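Long-range contacts in putative 2,3,4,5-tetrahydropyridine-2-carboxylate N- succinyltransferase (Campylobacter jejuni, PDB 2RIJ), which probably transfers the succinyl group of succinyl-CoA to tetrahydrodipicolinate, opening the ring in the succinylase route to L-lysine: residues G310-D316 / L357-R363; T325-D331 / M371-K377; A301-I307 / A317-E323. The contacts are given in a common frame with arbitrary orientation. Where two conformers were deposited one is given. Residues are numbered along the deposited sequence.

All three contacts lie at or just beyond the C-terminal end of the left-handed parallel beta-helix expected of this hexapeptide-repeat family. Interaction 3 stacks two successive turns; interaction 1 continues one wall of the helix onto strand 360-364; interaction 2 adds strand 326-329 beside 371-375, which runs antiparallel to 360-364. Interactions 1 and 2, centres about 9 Å apart, are joined by hydrogen bonds from N376 ND2 to N312 O (2.7 Å) and H361 N to A374 O (2.8 Å). Centres of 1 and 3 are about 11 Å apart, with F362 CG 3.6 Å from V321 CG2; those of 2 and 3, about 14 Å, with M371 CE 3.3 Å from I319 CG2. A301, D316, A317 and R363 belong to the predicted succinyl-CoA site.

Interaction 1 (G310-D316 / L357-R363); sequences GDNCIVD and LNGLHFR
A histidine-carboxylate hydrogen bond reaches across two parallel strands: H361 NE2 donates to D316 OD1 at 2.7 Å. H361 (chi1 t) also lays its ring face over I314, CB 4.2 Å from the centroid, a CH-pi contact. The register pairs I314 with H361 (CA-CA 4.6 Å) and V315 with F362 (CA-CA 4.9 Å). I314 N to L360 O (2.7 Å), F362 N to I314 O (2.8 Å) and D316 N to F362 O (3.1 Å) bind the strands. On the sheet face opposite I314 and H361, V315 CG2 meets F362 CD2 at 4.1 Å. Before the strands, G359 (phi/psi 74/18) donates from N to D311 O, G310 N to L357 O and D311 N to N358 OD1, each at 2.9 Å; N312 is left-handed too (56/37). The pairing extends the hexapeptide-repeat wall ending in strand 314-315 by strand 360-364, whence the sheet continues to 371-375. D316 and R363 are predicted to bind succinyl-CoA, so the H361 bond probably helps hold the D316 carboxylate in place there.

Interaction 2 (T325-D331 / M371-K377); sequences TKFLLKD and MIVALNK
From T325, whose CG2 only grazes M371 CG (4.5 Å), the chain enters strand 326-329, which crosses strand 371-375 at -48° with parallel sense and axes 4.2 Å apart at closest. F327 (chi1 m) places CE1 3.7 Å from CE of the selenomethionine M371 and CB 3.7 Å from V373 CG1. L328 pairs with I372 (CA-CA 4.6 Å): L328 N donates to M371 O (2.8 Å) and L328 O accepts from V373 N (2.9 Å). On the other face L329 (t, p) pairs with V373 (CA-CA 4.9 Å), CD1 to CG1 3.7 Å. K330 N closes the parallel pattern on V373 O (2.8 Å), while its CE packs on I372 CD1 (3.7 Å). D331, left-handed (64/38), turns OD2 to L375 N (2.9 Å) and to K377 NZ (3.0 Å), a salt bridge; K377 NZ also donates to L375 O (2.7 Å). Strand 326-329 thus lies between 371-375 and 348-350, helix 332-338 packs on L329 and L375, and strand 360-364 flanks 371-375.

Interaction 3 (A301-I307 / A317-E323); sequences ANSVTGI and AGIAVLE
V321 and V304 have the most surface buried here, 72 and 65 Å², followed by I307 at 56 Å². The segments run nearly alongside, their end-to-end directions 16° apart, and pair in parallel: V304 with A320 (CA-CA 4.5 Å) and T305 with V321 (CA-CA 5.1 Å). V304 is bonded through both backbone polar atoms, N to I319 O (2.9 Å) and O from V321 N (2.7 Å). Its side chain (chi1 t) shares a face with A320, CB to CB 4.1 Å, and its CG1 meets L322 CD2 at 3.9 Å. V321 (t) points to the other face, where its CG1 touches I307 CD1 at 3.7 Å; this side also packs against V315 and F362. Its carbonyl O accepts from G306 N (2.7 Å), and a CB on G306 would fall tightly against that oxygen. I307 (p, t) also rests CG2 on E323 CA (3.9 Å).

Toward the N-terminal ends, G318 N donates to A301 O (2.9 Å), with N302 (55/23) and G318 (87/-8) both at positive phi. One water links N302 O (2.8 Å) and G318 O (3.1 Å). The N302 side chain instead turns to G276 and R260 of the fourth subunit. At the far end a second water bridges G306 O and E323 OE2 (2.7 Å each), while E323 OE1 is hydrogen-bonded to S284 OG.

Such stacking of equivalent positions, one turn apart, is characteristic of the left-handed beta-helix. Backbone bonds thus fix the turn-to-turn spacing while aliphatic side chains stack along both faces, and A301 and A317, both predicted to bind succinyl-CoA, are held at matching positions.

Interaction 1 (G310-D316 / L357-R363)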
loop_
_atom_site.group_PDB
_atom_site.type_symbol
_atom_site.label_atom_id
_atom_site.label_comp_id
_atom_site.label_asym_id
_atom_site.label_seq_id
_atom_site.Cartn_x
_atom_site.Cartn_y
_atom_site.Cartn_z
ATOM N N GLY A 310 -14.610 -1.926 -24.897
ATOM C CA GLY A 310 -15.499 -2.840 -25.595
ATOM C C GLY A 310 -16.861 -2.887 -24.933
ATOM O O GLY A 310 -17.285 -1.944 -24.245
ATOM N N ASP A 311 -17.574 -3.967 -25.144
ATOM C CA ASP A 311 -18.896 -4.116 -24.591
ATOM C C ASP A 311 -18.880 -4.575 -23.154
ATOM O O ASP A 311 -17.984 -5.262 -22.717
ATOM C CB ASP A 311 -19.689 -5.135 -25.379
ATOM C CG ASP A 311 -19.870 -4.758 -26.834
ATOM O OD1 ASP A 311 -19.883 -3.580 -27.228
ATOM O OD2 ASP A 311 -19.991 -5.699 -27.619
ATOM N N ASN A 312 -19.926 -4.226 -22.431
ATOM C CA ASN A 312 -20.093 -4.647 -21.055
ATOM C C ASN A 312 -18.979 -4.298 -20.087
ATOM O O ASN A 312 -18.656 -5.103 -19.179
ATOM C CB ASN A 312 -20.306 -6.155 -21.030
ATOM C CG ASN A 312 -21.429 -6.603 -21.958
ATOM O OD1 ASN A 312 -21.209 -7.364 -22.882
ATOM N ND2 ASN A 312 -22.623 -6.148 -21.686
ATOM N N CYS A 313 -18.380 -3.125 -20.262
ATOM C CA CYS A 313 -17.360 -2.660 -19.355
ATOM C C CYS A 313 -17.966 -1.760 -18.282
ATOM O O CYS A 313 -18.968 -1.096 -18.507
ATOM C CB CYS A 313 -16.262 -1.900 -20.082
ATOM S SG CYS A 313 -15.255 -2.894 -21.206
ATOM N N ILE A 314 -17.325 -1.742 -17.122
ATOM C CA ILE A 314 -17.748 -0.912 -16.000
ATOM C C ILE A 314 -16.569 -0.100 -15.527
ATOM O O ILE A 314 -15.472 -0.628 -15.357
ATOM C CB ILE A 314 -18.247 -1.731 -14.839
ATOM C CG1 ILE A 314 -19.452 -2.584 -15.250
ATOM C CG2 ILE A 314 -18.620 -0.819 -13.625
ATOM C CD1 ILE A 314 -19.888 -3.461 -14.117
ATOM N N VAL A 315 -16.786 1.199 -15.384
ATOM C CA VAL A 315 -15.827 2.101 -14.733
ATOM C C VAL A 315 -16.526 2.599 -13.478
ATOM O O VAL A 315 -17.572 3.250 -13.533
ATOM C CB VAL A 315 -15.393 3.258 -15.615
ATOM C CG1 VAL A 315 -14.416 4.190 -14.885
ATOM C CG2 VAL A 315 -14.727 2.757 -16.923
ATOM N N ASP A 316 -15.954 2.269 -12.339
ATOM C CA ASP A 316 -16.595 2.690 -11.062
ATOM C C ASP A 316 -16.597 4.228 -10.912
ATOM O O ASP A 316 -15.697 4.957 -11.414
ATOM C CB ASP A 316 -15.866 2.111 -9.849
ATOM C CG ASP A 316 -16.222 0.636 -9.546
ATOM O OD1 ASP A 316 -17.065 -0.030 -10.221
ATOM O OD2 ASP A 316 -15.608 0.146 -8.571
ATOM N N LEU A 357 -11.199 -3.862 -25.114
ATOM C CA LEU A 357 -11.550 -5.202 -24.579
ATOM C C LEU A 357 -12.953 -5.240 -23.975
ATOM O O LEU A 357 -13.447 -4.221 -23.471
ATOM C CB LEU A 357 -10.517 -5.674 -23.564
ATOM C CG LEU A 357 -9.066 -5.749 -24.058
ATOM C CD1 LEU A 357 -8.120 -6.095 -22.922
ATOM C CD2 LEU A 357 -8.948 -6.770 -25.228
ATOM N N ASN A 358 -13.564 -6.426 -23.974
ATOM C CA ASN A 358 -14.918 -6.608 -23.427
ATOM C C ASN A 358 -14.918 -7.092 -21.999
ATOM O O ASN A 358 -14.027 -7.869 -21.593
ATOM C CB ASN A 358 -15.666 -7.671 -24.273
ATOM C CG ASN A 358 -15.672 -7.339 -25.731
ATOM O OD1 ASN A 358 -16.132 -6.264 -26.164
ATOM N ND2 ASN A 358 -15.151 -8.254 -26.520
ATOM N N GLY A 359 -15.948 -6.734 -21.243
ATOM C CA GLY A 359 -16.140 -7.284 -19.909
ATOM C C GLY A 359 -15.214 -6.792 -18.810
ATOM O O GLY A 359 -15.109 -7.419 -17.762
ATOM N N LEU A 360 -14.549 -5.659 -19.038
ATOM C CA LEU A 360 -13.624 -5.091 -18.068
ATOM C C LEU A 360 -14.365 -4.340 -16.964
ATOM O O LEU A 360 -15.366 -3.660 -17.181
ATOM C CB LEU A 360 -12.628 -4.118 -18.713
ATOM C CG LEU A 360 -11.751 -4.621 -19.877
ATOM C CD1 LEU A 360 -10.761 -3.522 -20.286
ATOM C CD2 LEU A 360 -10.971 -5.842 -19.459
ATOM N N HIS A 361 -13.819 -4.454 -15.780
ATOM C CA HIS A 361 -14.320 -3.726 -14.628
ATOM C C HIS A 361 -13.160 -3.003 -14.001
ATOM O O HIS A 361 -12.280 -3.619 -13.385
ATOM C CB HIS A 361 -15.020 -4.653 -13.649
ATOM C CG HIS A 361 -15.670 -3.945 -12.500
ATOM N ND1 HIS A 361 -16.447 -4.605 -11.578
ATOM C CD2 HIS A 361 -15.715 -2.631 -12.160
ATOM C CE1 HIS A 361 -16.901 -3.734 -10.690
ATOM N NE2 HIS A 361 -16.500 -2.524 -11.041
ATOM N N PHE A 362 -13.148 -1.681 -14.162
ATOM C CA PHE A 362 -12.119 -0.831 -13.587
ATOM C C PHE A 362 -12.602 -0.329 -12.214
ATOM O O PHE A 362 -13.680 0.248 -12.062
ATOM C CB PHE A 362 -11.758 0.368 -14.488
ATOM C CG PHE A 362 -11.147 -0.023 -15.824
ATOM C CD1 PHE A 362 -9.789 -0.240 -15.925
ATOM C CD2 PHE A 362 -11.937 -0.204 -16.963
ATOM C CE1 PHE A 362 -9.211 -0.603 -17.135
ATOM C CE2 PHE A 362 -11.347 -0.550 -18.183
ATOM C CZ PHE A 362 -10.003 -0.740 -18.257
ATOM N N ARG A 363 -11.794 -0.610 -11.219
ATOM C CA ARG A 363 -12.119 -0.298 -9.815
ATOM C C ARG A 363 -10.859 -0.020 -9.036
ATOM O O ARG A 363 -9.752 -0.239 -9.523
ATOM C CB ARG A 363 -12.932 -1.426 -9.211
ATOM C CG ARG A 363 -12.342 -2.806 -9.325
ATOM C CD ARG A 363 -13.319 -3.788 -8.678
ATOM N NE ARG A 363 -12.856 -5.174 -8.760
ATOM C CZ ARG A 363 -11.920 -5.697 -7.969
ATOM N NH1 ARG A 363 -11.318 -4.957 -7.031
ATOM N NH2 ARG A 363 -11.588 -6.981 -8.113
#

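Interaction 2 (T325-D331 / M371-K377)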
loop_
_atom_site.group_PDB
_atom_site.type_symbol
_atom_site.label_atom_id
_atom_site.label_comp_id
_atom_site.label_asym_id
_atom_site.label_seq_id
_atom_site.Cartn_x
_atom_site.Cartn_y
_atom_site.Cartn_z
ATOM N N THR A 325 -2.525 5.269 -17.064
ATOM C CA THR A 325 -2.808 4.612 -15.806
ATOM C C THR A 325 -2.449 3.141 -15.856
ATOM O O THR A 325 -2.778 2.443 -16.821
ATOM C CB THR A 325 -4.297 4.745 -15.446
ATOM O OG1 THR A 325 -4.696 6.080 -15.700
ATOM C CG2 THR A 325 -4.551 4.391 -14.042
ATOM N N LYS A 326 -1.792 2.658 -14.803
ATOM C CA LYS A 326 -1.510 1.233 -14.675
ATOM C C LYS A 326 -2.550 0.551 -13.809
ATOM O O LYS A 326 -2.987 1.096 -12.798
ATOM C CB LYS A 326 -0.130 1.020 -14.091
ATOM C CG LYS A 326 0.995 1.504 -15.003
ATOM C CD LYS A 326 2.319 1.478 -14.244
ATOM C CE LYS A 326 3.439 1.892 -15.121
ATOM N NZ LYS A 326 4.696 1.696 -14.364
ATOM N N PHE A 327 -2.922 -0.654 -14.220
ATOM C CA PHE A 327 -3.917 -1.487 -13.550
ATOM C C PHE A 327 -3.372 -2.865 -13.298
ATOM O O PHE A 327 -2.684 -3.441 -14.157
ATOM C CB PHE A 327 -5.189 -1.651 -14.416
ATOM C CG PHE A 327 -5.886 -0.351 -14.680
ATOM C CD1 PHE A 327 -6.814 0.170 -13.763
ATOM C CD2 PHE A 327 -5.552 0.420 -15.795
ATOM C CE1 PHE A 327 -7.416 1.388 -13.999
ATOM C CE2 PHE A 327 -6.152 1.649 -15.996
ATOM C CZ PHE A 327 -7.054 2.130 -15.112
ATOM N N LEU A 328 -3.747 -3.406 -12.137
ATOM C CA LEU A 328 -3.429 -4.770 -11.749
ATOM C C LEU A 328 -4.565 -5.642 -12.247
ATOM O O LEU A 328 -5.728 -5.400 -11.890
ATOM C CB LEU A 328 -3.309 -4.877 -10.220
ATOM C CG LEU A 328 -2.977 -6.236 -9.599
ATOM C CD1 LEU A 328 -1.563 -6.605 -9.898
ATOM C CD2 LEU A 328 -3.206 -6.257 -8.084
ATOM N N LEU A 329 -4.226 -6.631 -13.067
ATOM C CA LEU A 329 -5.215 -7.512 -13.668
ATOM C C LEU A 329 -5.690 -8.577 -12.694
ATOM O O LEU A 329 -4.877 -9.236 -12.054
ATOM C CB LEU A 329 -4.625 -8.218 -14.893
ATOM C CG LEU A 329 -5.581 -9.203 -15.583
ATOM C CD1 LEU A 329 -6.581 -8.366 -16.333
ATOM C CD2 LEU A 329 -4.842 -10.162 -16.512
ATOM N N LYS A 330 -7.009 -8.767 -12.611
ATOM C CA LYS A 330 -7.604 -9.880 -11.891
ATOM C C LYS A 330 -8.516 -10.616 -12.828
ATOM O O LYS A 330 -8.926 -10.083 -13.855
ATOM C CB LYS A 330 -8.319 -9.386 -10.641
ATOM C CG LYS A 330 -7.326 -8.663 -9.704
ATOM C CD LYS A 330 -7.685 -8.753 -8.280
ATOM C CE LYS A 330 -6.644 -8.018 -7.397
ATOM N NZ LYS A 330 -5.271 -8.652 -7.396
ATOM N N ASP A 331 -8.842 -11.857 -12.495
ATOM C CA ASP A 331 -9.795 -12.647 -13.302
ATOM C C ASP A 331 -9.299 -12.927 -14.708
ATOM O O ASP A 331 -10.095 -12.979 -15.646
ATOM C CB ASP A 331 -11.173 -11.935 -13.369
ATOM C CG ASP A 331 -11.750 -11.617 -11.995
ATOM O OD1 ASP A 331 -11.771 -12.527 -11.158
ATOM O OD2 ASP A 331 -12.164 -10.451 -11.732
HETATM N N MSE A 371 -5.052 0.352 -8.291
HETATM C CA MSE A 371 -5.991 0.357 -9.404
HETATM C C MSE A 371 -6.068 -1.045 -9.996
HETATM O O MSE A 371 -5.038 -1.677 -10.312
HETATM C CB MSE A 371 -5.583 1.379 -10.461
HETATM C CG MSE A 371 -5.572 2.797 -9.978
HETATM SE SE MSE A 371 -7.349 3.377 -9.493
HETATM C CE MSE A 371 -8.153 3.632 -11.179
ATOM N N ILE A 372 -7.292 -1.535 -10.122
ATOM C CA ILE A 372 -7.534 -2.899 -10.640
ATOM C C ILE A 372 -8.312 -2.895 -11.947
ATOM O O ILE A 372 -9.200 -2.094 -12.151
ATOM C CB ILE A 372 -8.284 -3.784 -9.585
ATOM C CG1 ILE A 372 -7.321 -4.194 -8.466
ATOM C CG2 ILE A 372 -8.948 -5.044 -10.235
ATOM C CD1 ILE A 372 -8.021 -4.572 -7.177
ATOM N N VAL A 373 -7.965 -3.814 -12.840
ATOM C CA VAL A 373 -8.828 -4.174 -13.943
ATOM C C VAL A 373 -9.242 -5.650 -13.715
ATOM O O VAL A 373 -8.378 -6.528 -13.544
ATOM C CB VAL A 373 -8.242 -3.922 -15.335
ATOM C CG1 VAL A 373 -6.895 -4.715 -15.588
ATOM C CG2 VAL A 373 -9.319 -4.224 -16.384
ATOM N N ALA A 374 -10.544 -5.897 -13.639
ATOM C CA ALA A 374 -11.106 -7.208 -13.266
ATOM C C ALA A 374 -12.257 -7.587 -14.208
ATOM O O ALA A 374 -12.555 -6.851 -15.154
ATOM C CB ALA A 374 -11.568 -7.191 -11.813
ATOM N N LEU A 375 -12.934 -8.706 -13.933
ATOM C CA LEU A 375 -14.078 -9.112 -14.713
ATOM C C LEU A 375 -15.342 -8.397 -14.238
ATOM O O LEU A 375 -15.646 -8.353 -13.054
ATOM C CB LEU A 375 -14.297 -10.642 -14.625
ATOM C CG LEU A 375 -15.535 -11.242 -15.280
ATOM C CD1 LEU A 375 -15.405 -11.278 -16.804
ATOM C CD2 LEU A 375 -15.852 -12.635 -14.650
ATOM N N ASN A 376 -16.089 -7.869 -15.184
ATOM C CA ASN A 376 -17.455 -7.480 -14.923
ATOM C C ASN A 376 -18.246 -8.795 -14.795
ATOM O O ASN A 376 -18.472 -9.482 -15.782
ATOM C CB ASN A 376 -17.988 -6.620 -16.047
ATOM C CG ASN A 376 -19.492 -6.368 -15.929
ATOM O OD1 ASN A 376 -20.116 -6.756 -14.921
ATOM N ND2 ASN A 376 -20.079 -5.782 -16.962
ATOM N N LYS A 377 -18.644 -9.138 -13.580
ATOM C CA LYS A 377 -19.315 -10.421 -13.346
ATOM C C LYS A 377 -20.514 -10.618 -14.278
ATOM O O LYS A 377 -20.669 -11.699 -14.864
ATOM C CB LYS A 377 -19.715 -10.565 -11.877
ATOM C CG LYS A 377 -18.570 -10.299 -10.853
ATOM C CD LYS A 377 -17.284 -11.117 -11.085
ATOM C CE LYS A 377 -16.093 -10.635 -10.176
ATOM N NZ LYS A 377 -14.991 -9.763 -10.835
#

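Interaction 3 (A301-I307 / A317-E323)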
loop_
_atom_site.group_PDB
_atom_site.type_symbol
_atom_site.label_atom_id
_atom_site.label_comp_id
_atom_site.label_asym_id
_atom_site.label_seq_id
_atom_site.Cartn_x
_atom_site.Cartn_y
_atom_site.Cartn_z
ATOM N N ALA A 301 -20.480 7.936 -11.955
ATOM C CA ALA A 301 -20.481 9.353 -11.639
ATOM C C ALA A 301 -19.046 9.816 -11.368
ATOM O O ALA A 301 -18.243 9.137 -10.672
ATOM C CB ALA A 301 -21.412 9.627 -10.444
ATOM N N ASN A 302 -18.712 10.977 -11.921
ATOM C CA ASN A 302 -17.395 11.590 -11.796
ATOM C C ASN A 302 -16.196 10.730 -12.217
ATOM O O ASN A 302 -15.070 11.042 -11.880
ATOM C CB ASN A 302 -17.257 12.179 -10.379
ATOM C CG ASN A 302 -18.100 13.411 -10.195
ATOM O OD1 ASN A 302 -18.192 14.242 -11.109
ATOM N ND2 ASN A 302 -18.691 13.578 -9.008
ATOM N N SER A 303 -16.419 9.715 -13.075
ATOM C CA SER A 303 -15.339 8.937 -13.669
ATOM C C SER A 303 -14.779 9.655 -14.846
ATOM O O SER A 303 -15.395 10.632 -15.353
ATOM C CB SER A 303 -15.805 7.531 -14.107
ATOM O OG SER A 303 -16.857 7.555 -15.041
ATOM N N VAL A 304 -13.640 9.145 -15.339
ATOM C CA VAL A 304 -13.050 9.627 -16.598
ATOM C C VAL A 304 -12.636 8.426 -17.401
ATOM O O VAL A 304 -11.870 7.552 -16.921
ATOM C CB VAL A 304 -11.815 10.572 -16.408
ATOM C CG1 VAL A 304 -11.254 11.114 -17.768
ATOM C CG2 VAL A 304 -12.124 11.691 -15.385
ATOM N N THR A 305 -13.124 8.383 -18.617
ATOM C CA THR A 305 -12.785 7.332 -19.544
ATOM C C THR A 305 -11.929 7.917 -20.691
ATOM O O THR A 305 -12.431 8.654 -21.536
ATOM C CB THR A 305 -14.050 6.638 -20.119
ATOM O OG1 THR A 305 -14.795 5.997 -19.064
ATOM C CG2 THR A 305 -13.659 5.559 -21.145
ATOM N N GLY A 306 -10.642 7.594 -20.666
ATOM C CA GLY A 306 -9.668 8.049 -21.663
ATOM C C GLY A 306 -9.172 7.010 -22.637
ATOM O O GLY A 306 -8.249 7.256 -23.438
ATOM N N ILE A 307 -9.832 5.856 -22.665
ATOM C CA ILE A 307 -9.525 4.806 -23.639
ATOM C C ILE A 307 -10.802 4.221 -24.247
ATOM O O ILE A 307 -11.859 4.290 -23.637
ATOM C CB ILE A 307 -8.710 3.616 -22.990
ATOM C CG1 ILE A 307 -9.494 2.924 -21.861
ATOM C CG2 ILE A 307 -7.319 4.145 -22.447
ATOM C CD1 ILE A 307 -8.905 1.634 -21.372
ATOM N N ALA A 317 -17.573 4.715 -10.163
ATOM C CA ALA A 317 -17.641 6.126 -9.861
ATOM C C ALA A 317 -16.306 6.603 -9.328
ATOM O O ALA A 317 -15.632 5.913 -8.525
ATOM C CB ALA A 317 -18.784 6.397 -8.847
ATOM N N GLY A 318 -15.842 7.757 -9.834
ATOM C CA GLY A 318 -14.631 8.395 -9.298
ATOM C C GLY A 318 -13.343 7.897 -9.935
ATOM O O GLY A 318 -12.302 8.466 -9.748
ATOM N N ILE A 319 -13.406 6.866 -10.753
ATOM C CA ILE A 319 -12.185 6.271 -11.293
ATOM C C ILE A 319 -11.807 6.993 -12.561
ATOM O O ILE A 319 -12.630 7.153 -13.461
ATOM C CB ILE A 319 -12.393 4.720 -11.626
ATOM C CG1 ILE A 319 -12.668 3.921 -10.351
ATOM C CG2 ILE A 319 -11.215 4.142 -12.409
ATOM C CD1 ILE A 319 -11.553 3.894 -9.386
ATOM N N ALA A 320 -10.527 7.306 -12.703
ATOM C CA ALA A 320 -9.979 7.766 -13.966
ATOM C C ALA A 320 -9.203 6.701 -14.686
ATOM O O ALA A 320 -8.163 6.217 -14.172
ATOM C CB ALA A 320 -9.083 9.008 -13.733
ATOM N N VAL A 321 -9.670 6.334 -15.881
ATOM C CA VAL A 321 -9.059 5.323 -16.712
ATOM C C VAL A 321 -8.397 6.030 -17.892
ATOM O O VAL A 321 -8.992 6.258 -18.960
ATOM C CB VAL A 321 -10.079 4.223 -17.217
ATOM C CG1 VAL A 321 -9.384 3.182 -18.056
ATOM C CG2 VAL A 321 -10.796 3.576 -16.070
ATOM N N LEU A 322 -7.127 6.340 -17.714
ATOM C CA LEU A 322 -6.368 7.089 -18.695
ATOM C C LEU A 322 -5.390 6.161 -19.393
ATOM O O LEU A 322 -5.100 5.043 -18.928
ATOM C CB LEU A 322 -5.632 8.256 -18.011
ATOM C CG LEU A 322 -6.496 9.078 -17.042
ATOM C CD1 LEU A 322 -5.653 10.068 -16.249
ATOM C CD2 LEU A 322 -7.638 9.750 -17.868
ATOM N N GLU A 323 -4.874 6.635 -20.511
ATOM C CA GLU A 323 -3.997 5.840 -21.363
ATOM C C GLU A 323 -2.774 5.311 -20.611
ATOM O O GLU A 323 -2.306 4.184 -20.852
ATOM C CB GLU A 323 -3.507 6.698 -22.517
ATOM C CG GLU A 323 -4.506 6.982 -23.570
ATOM C CD GLU A 323 -3.926 7.901 -24.656
ATOM O OE1 GLU A 323 -2.761 7.676 -25.068
ATOM O OE2 GLU A 323 -4.633 8.852 -25.096
HETATM O O HOH W 1 -12.262 11.071 -11.507
HETATM O O HOH W 2 -6.862 9.520 -23.722
#